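DyP (Bjerkandera adusta, PDB 3VXJ) probably acts as a heme b-dependent peroxidase of the dye-decolorizing (DyP-type) family, here with 2,6-dimethoxyphenol bound. Local coordinates at residues 163-168 with 259-264; 269-274 with 294-299. All coordinates share one frame; numbering follows the deposited sequence.

In the fold
Both contacts lie in the middle of the chain, in the region that belongs to the DyP-type peroxidase C-terminal family. They are on the same side of the chain's centre, with their own centres about 17 Å apart. They follow each other in the sequence: contact 1 closes with residues 259-264, at the end of helix 249-261, before contact 2 opens at residue 269. Backbone and side chain join the two. Gly262 O lies 3.0 Å from Ile270 N, and Trp264 NE1 lies 2.8 Å from Ala273 O, both probable hydrogen bonds. Contact 1 lies against the heme. Contact 2 lies farther out, joining the loops before and after helix 279-282 in the chain, and its 294-299 loop reaches one of the bound 2,6-dimethoxyphenol molecules.

Contact 1. Residues 163-168 with 259-264; sequences GHEHFG and RMFGRW. With HEM (protoporphyrin IX containing Fe), chain B.
Phe167 sets CG beside its own backbone N and anti to the carbonyl carbon (chi1 -65°), which carries its ring to that of Phe261. This is part of the heme pocket of this DyP-type peroxidase, of the dimeric alpha+beta barrel clan, where a loop after strand 146-155 meets the end of helix 249-261. The two side chains cross at about a right angle. The rings meet edge to edge, Phe167 CD2 to Phe261 CZ at 3.8 Å. The Phe261 ring also turns an edge to the porphyrin, with CE1 3.5 Å from HEM CHB. The Phe261 side chain is close to that of His308, the axial ligand of the iron. Phe230 stacks on the Phe167 ring.

Glu165 is bent at chi2 (70°), which turns its carboxylate back to its own loop. Glu165 OE2 accepts a hydrogen bond from Phe167 N at 2.8 Å, met from above the carboxylate plane. Gln225 also bonds OE2, and Phe169 N bonds OE1, so the buried acid is held at both oxygens. Residues 165-168 form a type I turn. Arg263 runs extended to NE and packs CD against HEM CAA at 3.8 Å. Glu165 OE2 lies 3.3 Å from the heme methyl CMB.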
ATOM      1  N   GLY A 163       4.448 -10.019   9.287  1.00 12.04           N
ATOM      2  CA  GLY A 163       3.309  -9.162   8.997  1.00 11.45           C
ATOM      3  C   GLY A 163       3.509  -7.714   9.423  1.00 10.32           C
ATOM      4  O   GLY A 163       2.702  -6.855   9.082  1.00 11.41           O
ATOM      5  N   HIS A 164       4.565  -7.445  10.192  1.00  9.67           N
ATOM      6  CA  HIS A 164       4.874  -6.083  10.615  1.00  9.35           C
ATOM      7  C   HIS A 164       5.784  -5.428   9.597  1.00  8.76           C
ATOM      8  O   HIS A 164       6.619  -6.089   8.975  1.00  9.34           O
ATOM      9  CB  HIS A 164       5.561  -6.083  11.986  1.00  9.49           C
ATOM     10  CG  HIS A 164       4.721  -6.638  13.092  1.00  9.92           C
ATOM     11  ND1 HIS A 164       4.484  -5.946  14.261  1.00 10.25           N
ATOM     12  CD2 HIS A 164       4.081  -7.825  13.221  1.00  9.90           C
ATOM     13  CE1 HIS A 164       3.720  -6.674  15.054  1.00 10.45           C
ATOM     14  NE2 HIS A 164       3.461  -7.820  14.448  1.00 11.14           N
ATOM     15  N   GLU A 165       5.626  -4.121   9.425  1.00  8.90           N
ATOM     16  CA  GLU A 165       6.554  -3.355   8.601  1.00  8.81           C
ATOM     17  C   GLU A 165       7.769  -2.945   9.470  1.00  8.70           C
ATOM     18  O   GLU A 165       7.803  -3.238  10.672  1.00  9.23           O
ATOM     19  CB  GLU A 165       5.828  -2.184   7.916  1.00  8.72           C
ATOM     20  CG  GLU A 165       5.077  -1.249   8.854  1.00  8.50           C
ATOM     21  CD  GLU A 165       6.025  -0.416   9.694  1.00  8.93           C
ATOM     22  OE1 GLU A 165       5.870  -0.411  10.932  1.00  9.46           O
ATOM     23  OE2 GLU A 165       6.953   0.181   9.104  1.00  9.05           O
ATOM     24  N   HIS A 166       8.769  -2.328   8.851  1.00  8.76           N
ATOM     25  CA  HIS A 166      10.054  -2.069   9.513  1.00  9.13           C
ATOM     26  C   HIS A 166      10.064  -1.129  10.726  1.00  9.05           C
ATOM     27  O   HIS A 166      10.969  -1.243  11.551  1.00  8.81           O
ATOM     28  CB  HIS A 166      11.132  -1.700   8.503  1.00  9.43           C
ATOM     29  CG  HIS A 166      11.782  -2.897   7.892  1.00  9.84           C
ATOM     30  ND1 HIS A 166      12.591  -3.747   8.616  1.00 10.58           N
ATOM     31  CD2 HIS A 166      11.706  -3.416   6.645  1.00 10.59           C
ATOM     32  CE1 HIS A 166      13.006  -4.726   7.833  1.00 11.32           C
ATOM     33  NE2 HIS A 166      12.476  -4.553   6.633  1.00 11.81           N
ATOM     34  N   PHE A 167       9.091  -0.231  10.859  1.00  8.59           N
ATOM     35  CA  PHE A 167       8.981   0.546  12.098  1.00  9.13           C
ATOM     36  C   PHE A 167       8.449  -0.313  13.254  1.00  9.00           C
ATOM     37  O   PHE A 167       8.490   0.110  14.411  1.00 10.60           O
ATOM     38  CB  PHE A 167       8.071   1.769  11.939  1.00  8.93           C
ATOM     39  CG  PHE A 167       8.581   2.824  10.976  1.00  8.82           C
ATOM     40  CD1 PHE A 167       9.926   3.212  10.935  1.00  9.33           C
ATOM     41  CD2 PHE A 167       7.685   3.452  10.121  1.00  9.87           C
ATOM     42  CE1 PHE A 167      10.353   4.190  10.045  1.00  9.79           C
ATOM     43  CE2 PHE A 167       8.108   4.441   9.229  1.00  9.40           C
ATOM     44  CZ  PHE A 167       9.447   4.807   9.188  1.00  9.14           C
ATOM     45  N   GLY A 168       7.947  -1.512  12.936  1.00  8.49           N
ATOM     46  CA  GLY A 168       7.478  -2.455  13.943  1.00  8.69           C
ATOM     47  C   GLY A 168       5.974  -2.685  14.008  1.00  8.31           C
ATOM     48  O   GLY A 168       5.514  -3.453  14.860  1.00  9.06           O
ATOM     49  N   ARG A 259       0.422   6.728  18.605  1.00  7.42           N
ATOM     50  CA  ARG A 259      -0.329   7.951  18.332  1.00  7.61           C
ATOM     51  C   ARG A 259      -0.098   8.438  16.898  1.00  7.73           C
ATOM     52  O   ARG A 259      -1.012   8.980  16.258  1.00  7.60           O
ATOM     53  CB  ARG A 259       0.062   9.039  19.339  1.00  8.01           C
ATOM     54  CG  ARG A 259      -0.327   8.726  20.782  1.00  7.99           C
ATOM     55  CD  ARG A 259      -1.806   8.882  21.011  1.00  7.79           C
ATOM     56  NE  ARG A 259      -2.179  10.292  21.055  1.00  7.28           N
ATOM     57  CZ  ARG A 259      -3.419  10.720  21.269  1.00  7.77           C
ATOM     58  NH1 ARG A 259      -4.403   9.856  21.461  1.00  8.27           N
ATOM     59  NH2 ARG A 259      -3.671  12.015  21.299  1.00  7.61           N
ATOM     60  N   MET A 260       1.119   8.243  16.398  1.00  7.52           N
ATOM     61  CA  MET A 260       1.449   8.628  15.029  1.00  7.78           C
ATOM     62  C   MET A 260       0.722   7.747  14.018  1.00  7.09           C
ATOM     63  O   MET A 260       0.256   8.236  12.980  1.00  7.61           O
ATOM     64  CB  MET A 260       2.962   8.582  14.811  1.00  8.45           C
ATOM     65  CG  MET A 260       3.691   9.652  15.603  1.00  8.38           C
ATOM     66  SD  MET A 260       5.461   9.340  15.820  1.00 13.06           S
ATOM     67  CE  MET A 260       6.065   9.769  14.208  1.00 14.97           C
ATOM     68  N   PHE A 261       0.610   6.453  14.317  1.00  7.08           N
ATOM     69  CA  PHE A 261      -0.031   5.524  13.383  1.00  6.65           C
ATOM     70  C   PHE A 261      -1.538   5.427  13.526  1.00  6.61           C
ATOM     71  O   PHE A 261      -2.250   5.212  12.529  1.00  6.87           O
ATOM     72  CB  PHE A 261       0.576   4.123  13.477  1.00  6.71           C
ATOM     73  CG  PHE A 261       1.744   3.926  12.556  1.00  6.71           C
ATOM     74  CD1 PHE A 261       1.530   3.646  11.205  1.00  6.85           C
ATOM     75  CD2 PHE A 261       3.046   4.053  13.019  1.00  7.16           C
ATOM     76  CE1 PHE A 261       2.601   3.490  10.336  1.00  7.68           C
ATOM     77  CE2 PHE A 261       4.126   3.889  12.150  1.00  8.94           C
ATOM     78  CZ  PHE A 261       3.901   3.603  10.813  1.00  8.13           C
ATOM     79  N   GLY A 262      -2.020   5.568  14.760  1.00  6.49           N
ATOM     80  CA  GLY A 262      -3.407   5.255  15.103  1.00  6.65           C
ATOM     81  C   GLY A 262      -3.629   3.804  15.517  1.00  6.49           C
ATOM     82  O   GLY A 262      -4.767   3.409  15.811  1.00  6.32           O
ATOM     83  N   ARG A 263      -2.557   3.010  15.541  1.00  6.83           N
ATOM     84  CA  ARG A 263      -2.564   1.641  16.055  1.00  6.75           C
ATOM     85  C   ARG A 263      -1.281   1.406  16.814  1.00  7.03           C
ATOM     86  O   ARG A 263      -0.239   1.957  16.471  1.00  6.83           O
ATOM     87  CB  ARG A 263      -2.641   0.614  14.922  1.00  7.06           C
ATOM     88  CG  ARG A 263      -3.940   0.577  14.143  1.00  7.43           C
ATOM     89  CD  ARG A 263      -3.925  -0.585  13.175  1.00  7.38           C
ATOM     90  NE  ARG A 263      -5.153  -0.616  12.384  1.00  7.82           N
ATOM     91  CZ  ARG A 263      -6.281  -1.238  12.720  1.00  7.30           C
ATOM     92  NH1 ARG A 263      -6.354  -2.001  13.808  1.00  8.24           N
ATOM     93  NH2 ARG A 263      -7.332  -1.139  11.912  1.00  8.49           N
ATOM     94  N   TRP A 264      -1.366   0.573  17.844  1.00  7.03           N
ATOM     95  CA  TRP A 264      -0.187   0.002  18.470  1.00  7.65           C
ATOM     96  C   TRP A 264       0.518  -0.957  17.498  1.00  7.77           C
ATOM     97  O   TRP A 264      -0.070  -1.412  16.503  1.00  7.78           O
ATOM     98  CB  TRP A 264      -0.582  -0.762  19.739  1.00  7.88           C
ATOM     99  CG  TRP A 264      -1.204   0.105  20.782  1.00  7.60           C
ATOM    100  CD1 TRP A 264      -2.537   0.345  20.956  1.00  8.40           C
ATOM    101  CD2 TRP A 264      -0.521   0.836  21.810  1.00  7.88           C
ATOM    102  NE1 TRP A 264      -2.727   1.198  22.024  1.00  8.35           N
ATOM    103  CE2 TRP A 264      -1.508   1.509  22.566  1.00  8.34           C
ATOM    104  CE3 TRP A 264       0.831   0.989  22.168  1.00  8.79           C
ATOM    105  CZ2 TRP A 264      -1.184   2.336  23.649  1.00  9.64           C
ATOM    106  CZ3 TRP A 264       1.150   1.805  23.252  1.00 10.04           C
ATOM    107  CH2 TRP A 264       0.141   2.457  23.984  1.00  9.35           C
TER
HETATM  108  CHA HEM B 501      -2.826   1.358   7.180  1.00  6.30           C
HETATM  109  CHB HEM B 501       1.994   1.503   7.514  1.00  7.50           C
HETATM  110  CHC HEM B 501       2.238   4.175   3.490  1.00  5.94           C
HETATM  111  CHD HEM B 501      -2.579   4.017   3.113  1.00  5.99           C
HETATM  112  C1A HEM B 501      -1.548   1.195   7.639  1.00  6.15           C
HETATM  113  C2A HEM B 501      -1.176   0.521   8.863  1.00  6.49           C
HETATM  114  C3A HEM B 501       0.164   0.573   8.956  1.00  6.45           C
HETATM  115  C4A HEM B 501       0.669   1.250   7.783  1.00  6.57           C
HETATM  116  CMA HEM B 501       1.049  -0.004  10.077  1.00  8.98           C
HETATM  117  CAA HEM B 501      -2.177  -0.066   9.883  1.00  6.84           C
HETATM  118  CBA HEM B 501      -2.595  -1.516   9.628  1.00  7.98           C
HETATM  119  CGA HEM B 501      -3.530  -1.690   8.454  1.00 10.20           C
HETATM  120  O1A HEM B 501      -4.712  -1.289   8.521  1.00 12.11           O
HETATM  121  O2A HEM B 501      -3.081  -2.278   7.431  1.00 13.52           O
HETATM  122  C1B HEM B 501       2.489   2.227   6.446  1.00  6.15           C
HETATM  123  C2B HEM B 501       3.886   2.492   6.179  1.00  6.44           C
HETATM  124  C3B HEM B 501       3.954   3.232   5.056  1.00  7.24           C
HETATM  125  C4B HEM B 501       2.600   3.435   4.588  1.00  5.70           C
HETATM  126  CMB HEM B 501       5.045   2.004   7.076  1.00  7.69           C
HETATM  127  CAB HEM B 501       5.207   3.765   4.330  1.00  7.43           C
HETATM  128  CBB HEM B 501       6.404   3.188   4.461  1.00  8.01           C
HETATM  129  C1C HEM B 501       0.952   4.401   3.068  1.00  5.46           C
HETATM  130  C2C HEM B 501       0.562   5.233   1.945  1.00  6.18           C
HETATM  131  C3C HEM B 501      -0.776   5.203   1.849  1.00  6.54           C
HETATM  132  C4C HEM B 501      -1.262   4.342   2.907  1.00  5.79           C
HETATM  133  CMC HEM B 501       1.556   5.987   1.042  1.00  9.08           C
HETATM  134  CAC HEM B 501      -1.698   5.907   0.820  1.00  7.40           C
HETATM  135  CBC HEM B 501      -1.434   7.138   0.361  1.00  8.40           C
HETATM  136  C1D HEM B 501      -3.066   3.235   4.129  1.00  5.27           C
HETATM  137  C2D HEM B 501      -4.447   2.837   4.238  1.00  6.39           C
HETATM  138  C3D HEM B 501      -4.525   2.030   5.497  1.00  6.33           C
HETATM  139  C4D HEM B 501      -3.186   2.005   6.029  1.00  6.08           C
HETATM  140  CMD HEM B 501      -5.634   3.155   3.314  1.00  7.64           C
HETATM  141  CAD HEM B 501      -5.813   1.406   6.055  1.00  6.82           C
HETATM  142  CBD HEM B 501      -6.561   2.501   6.808  1.00  7.41           C
HETATM  143  CGD HEM B 501      -7.869   2.002   7.359  1.00  7.06           C
HETATM  144  O1D HEM B 501      -8.105   2.201   8.581  1.00  7.67           O
HETATM  145  O2D HEM B 501      -8.673   1.417   6.598  1.00  8.12           O
HETATM  146  NA  HEM B 501      -0.405   1.643   7.026  1.00  6.34           N
HETATM  147  NB  HEM B 501       1.717   2.847   5.471  1.00  6.47           N
HETATM  148  NC  HEM B 501      -0.193   3.908   3.650  1.00  5.63           N
HETATM  149  ND  HEM B 501      -2.334   2.701   5.187  1.00  6.25           N
HETATM  150 FE   HEM B 501      -0.301   2.836   5.370  1.00  7.00          FE
HETATM  151  O   HOH W   1      -0.190   1.121   4.360  1.00 13.20           O

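Contact 2. Residues 269-274 with 294-299; sequences PIDLAP and SDTLTD. With 3DM (2,6-dimethoxyphenol), chain E.
Asp271 and Thr296 have the nearest CA atoms of the two segments, 7.8 Å apart. Residues 270-272 have helical backbone angles without the regular helix bonds. Ala273 N closes back on Pro269 O at 2.9 Å. The 294-299 segment is irregular.

The side chains of Asp271 and Asp295 come from opposite directions. Asp271 sets CG opposite its backbone N (chi1 -166°), which sends the carboxylate across to the other loop. OD1 of Asp271 lies only 2.5 Å from OD1 of Asp295, and the carboxylate planes stand 83° apart. At this distance one of the two acids is probably protonated. The pair joins the loops that precede and follow helix 279-282, in the region of the DyP-type peroxidase C-terminal family, of the dimeric alpha+beta barrel clan. Arg302 makes a salt bridge to Asp295 OD2 and also bonds Asp271 O; its positive charge probably offsets part of the negative charge gathered here. Asp271 OD2 accepts a hydrogen bond from the backbone N of Tyr293. Thr296 lays its methyl CG2 3.4 Å from Asp271 OD1. Without the Asp271 carboxylate, as with an alanine here, Tyr293 N would probably lose its acceptor and Asp295 its close acid neighbour.

Thr296 OG1 donates to Asp299 O at 2.8 Å, from above the carbonyl plane. Farther along, Thr298 CG2 meets O2 of one of the bound 2,6-dimethoxyphenol molecules at 3.4 Å.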
ATOM      1  N   PRO A 269      -6.131  -0.999  17.585  1.00  7.86           N
ATOM      2  CA  PRO A 269      -6.379   0.394  17.227  1.00  7.85           C
ATOM      3  C   PRO A 269      -6.502   1.261  18.481  1.00  7.77           C
ATOM      4  O   PRO A 269      -7.164   0.871  19.448  1.00  7.85           O
ATOM      5  CB  PRO A 269      -7.708   0.327  16.475  1.00  8.22           C
ATOM      6  CG  PRO A 269      -8.399  -0.875  17.031  1.00  8.58           C
ATOM      7  CD  PRO A 269      -7.322  -1.850  17.387  1.00  8.84           C
ATOM      8  N   ILE A 270      -5.865   2.428  18.472  1.00  7.86           N
ATOM      9  CA  ILE A 270      -5.883   3.281  19.654  1.00  8.34           C
ATOM     10  C   ILE A 270      -7.279   3.832  19.986  1.00  8.02           C
ATOM     11  O   ILE A 270      -7.572   4.114  21.143  1.00  8.41           O
ATOM     12  CB  ILE A 270      -4.801   4.407  19.612  1.00  7.81           C
ATOM     13  CG1 ILE A 270      -5.132   5.496  18.580  1.00  7.65           C
ATOM     14  CG2 ILE A 270      -3.382   3.799  19.419  1.00  9.44           C
ATOM     15  CD1 ILE A 270      -4.060   6.593  18.500  1.00  8.34           C
ATOM     16  N   ASP A 271      -8.166   3.898  18.993  1.00  7.91           N
ATOM     17  CA  ASP A 271      -9.538   4.327  19.268  1.00  8.90           C
ATOM     18  C   ASP A 271     -10.218   3.356  20.250  1.00  8.77           C
ATOM     19  O   ASP A 271     -11.032   3.773  21.067  1.00  9.85           O
ATOM     20  CB  ASP A 271     -10.342   4.444  17.971  1.00  8.75           C
ATOM     21  CG  ASP A 271     -11.633   5.202  18.149  1.00  9.54           C
ATOM     22  OD1 ASP A 271     -11.696   6.077  19.048  1.00  9.91           O
ATOM     23  OD2 ASP A 271     -12.575   4.927  17.378  1.00  9.94           O
ATOM     24  N   LEU A 272      -9.861   2.071  20.186  1.00  8.74           N
ATOM     25  CA  LEU A 272     -10.368   1.067  21.141  1.00  9.23           C
ATOM     26  C   LEU A 272      -9.476   0.858  22.368  1.00  9.18           C
ATOM     27  O   LEU A 272      -9.972   0.496  23.439  1.00 10.75           O
ATOM     28  CB  LEU A 272     -10.588  -0.280  20.450  1.00 10.06           C
ATOM     29  CG  LEU A 272     -11.586  -0.295  19.291  1.00 10.07           C
ATOM     30  CD1 LEU A 272     -11.687  -1.705  18.706  1.00 11.50           C
ATOM     31  CD2 LEU A 272     -12.954   0.207  19.741  1.00 12.65           C
ATOM     32  N   ALA A 273      -8.174   1.070  22.193  1.00  8.55           N
ATOM     33  CA  ALA A 273      -7.171   0.859  23.235  1.00  8.87           C
ATOM     34  C   ALA A 273      -6.358   2.149  23.365  1.00  8.74           C
ATOM     35  O   ALA A 273      -5.204   2.221  22.930  1.00  9.15           O
ATOM     36  CB  ALA A 273      -6.280  -0.308  22.854  1.00  9.02           C
ATOM     37  N   PRO A 274      -6.956   3.191  23.969  1.00  8.54           N
ATOM     38  CA  PRO A 274      -6.351   4.518  23.881  1.00  8.74           C
ATOM     39  C   PRO A 274      -5.177   4.806  24.816  1.00  9.18           C
ATOM     40  O   PRO A 274      -4.489   5.801  24.593  1.00  8.98           O
ATOM     41  CB  PRO A 274      -7.526   5.458  24.173  1.00  9.10           C
ATOM     42  CG  PRO A 274      -8.445   4.664  25.014  1.00  9.55           C
ATOM     43  CD  PRO A 274      -8.322   3.240  24.533  1.00  9.54           C
ATOM     44  N   SER A 294     -16.279   7.660  15.875  1.00  9.58           N
ATOM     45  CA  SER A 294     -17.498   8.345  16.340  1.00 10.64           C
ATOM     46  C   SER A 294     -17.433   8.720  17.819  1.00 10.50           C
ATOM     47  O   SER A 294     -18.153   9.612  18.265  1.00 11.49           O
ATOM     48  CB  SER A 294     -18.763   7.534  16.055  1.00 11.49           C
ATOM     49  OG  SER A 294     -18.782   6.350  16.810  1.00 12.52           O
ATOM     50  N   ASP A 295     -16.548   8.059  18.565  1.00 10.37           N
ATOM     51  CA  ASP A 295     -16.318   8.385  19.972  1.00 10.19           C
ATOM     52  C   ASP A 295     -15.225   9.443  20.197  1.00  9.89           C
ATOM     53  O   ASP A 295     -14.836   9.696  21.341  1.00 10.00           O
ATOM     54  CB  ASP A 295     -15.977   7.108  20.755  1.00 10.88           C
ATOM     55  CG  ASP A 295     -14.642   6.481  20.336  1.00 10.99           C
ATOM     56  OD1 ASP A 295     -13.988   7.006  19.411  1.00 12.05           O
ATOM     57  OD2 ASP A 295     -14.251   5.456  20.945  1.00 11.17           O
ATOM     58  N   THR A 296     -14.703  10.021  19.115  1.00  9.21           N
ATOM     59  CA  THR A 296     -13.590  10.961  19.207  1.00  9.61           C
ATOM     60  C   THR A 296     -13.581  11.947  18.025  1.00  9.27           C
ATOM     61  O   THR A 296     -12.526  12.360  17.534  1.00  9.00           O
ATOM     62  CB  THR A 296     -12.219  10.208  19.393  1.00  9.47           C
ATOM     63  OG1 THR A 296     -11.173  11.136  19.717  1.00  9.11           O
ATOM     64  CG2 THR A 296     -11.840   9.379  18.161  1.00  9.10           C
ATOM     65  N   LEU A 297     -14.771  12.322  17.564  1.00  9.38           N
ATOM     66  CA  LEU A 297     -14.865  13.242  16.430  1.00  9.64           C
ATOM     67  C   LEU A 297     -14.409  14.659  16.771  1.00  9.56           C
ATOM     68  O   LEU A 297     -13.924  15.371  15.898  1.00  9.72           O
ATOM     69  CB  LEU A 297     -16.291  13.289  15.864  1.00  9.98           C
ATOM     70  CG  LEU A 297     -16.891  12.005  15.292  1.00 10.33           C
ATOM     71  CD1 LEU A 297     -18.388  12.167  15.083  1.00 11.34           C
ATOM     72  CD2 LEU A 297     -16.209  11.612  13.976  1.00 11.62           C
ATOM     73  N   THR A 298     -14.570  15.070  18.027  1.00  9.83           N
ATOM     74  CA  THR A 298     -14.322  16.462  18.389  1.00 10.40           C
ATOM     75  C   THR A 298     -13.304  16.619  19.522  1.00  9.96           C
ATOM     76  O   THR A 298     -13.278  17.640  20.203  1.00 11.03           O
ATOM     77  CB  THR A 298     -15.645  17.230  18.681  1.00 10.96           C
ATOM     78  OG1 THR A 298     -16.409  16.533  19.667  1.00 12.72           O
ATOM     79  CG2 THR A 298     -16.487  17.368  17.413  1.00 11.31           C
ATOM     80  N   ASP A 299     -12.459  15.609  19.698  1.00  9.62           N
ATOM     81  CA  ASP A 299     -11.345  15.682  20.638  1.00  9.36           C
ATOM     82  C   ASP A 299     -10.288  14.676  20.202  1.00  8.76           C
ATOM     83  O   ASP A 299     -10.573  13.806  19.377  1.00  9.19           O
ATOM     84  CB  ASP A 299     -11.819  15.391  22.065  1.00  9.64           C
ATOM     85  CG  ASP A 299     -10.871  15.943  23.097  1.00  9.76           C
ATOM     86  OD1 ASP A 299     -10.949  17.156  23.374  1.00 11.20           O
ATOM     87  OD2 ASP A 299     -10.049  15.173  23.628  1.00 10.00           O
TER
HETATM   88  O1  3DM E 504     -15.653  20.481  16.033  1.00 21.22           O
HETATM   89  C1  3DM E 504     -15.520  21.628  16.754  1.00 21.79           C
HETATM   90  C2  3DM E 504     -15.943  21.657  18.083  1.00 21.82           C
HETATM   91  O2  3DM E 504     -16.475  20.512  18.608  1.00 22.56           O
HETATM   92  C7  3DM E 504     -17.035  20.624  19.930  1.00 22.62           C
HETATM   93  C3  3DM E 504     -15.802  22.835  18.829  1.00 22.03           C
HETATM   94  C4  3DM E 504     -15.245  23.974  18.241  1.00 22.15           C
HETATM   95  C5  3DM E 504     -14.827  23.940  16.907  1.00 22.39           C
HETATM   96  C6  3DM E 504     -14.967  22.764  16.160  1.00 22.33           C
HETATM   97  O3  3DM E 504     -14.561  22.675  14.853  1.00 23.14           O
HETATM   98  C8  3DM E 504     -14.451  23.925  14.140  1.00 24.28           C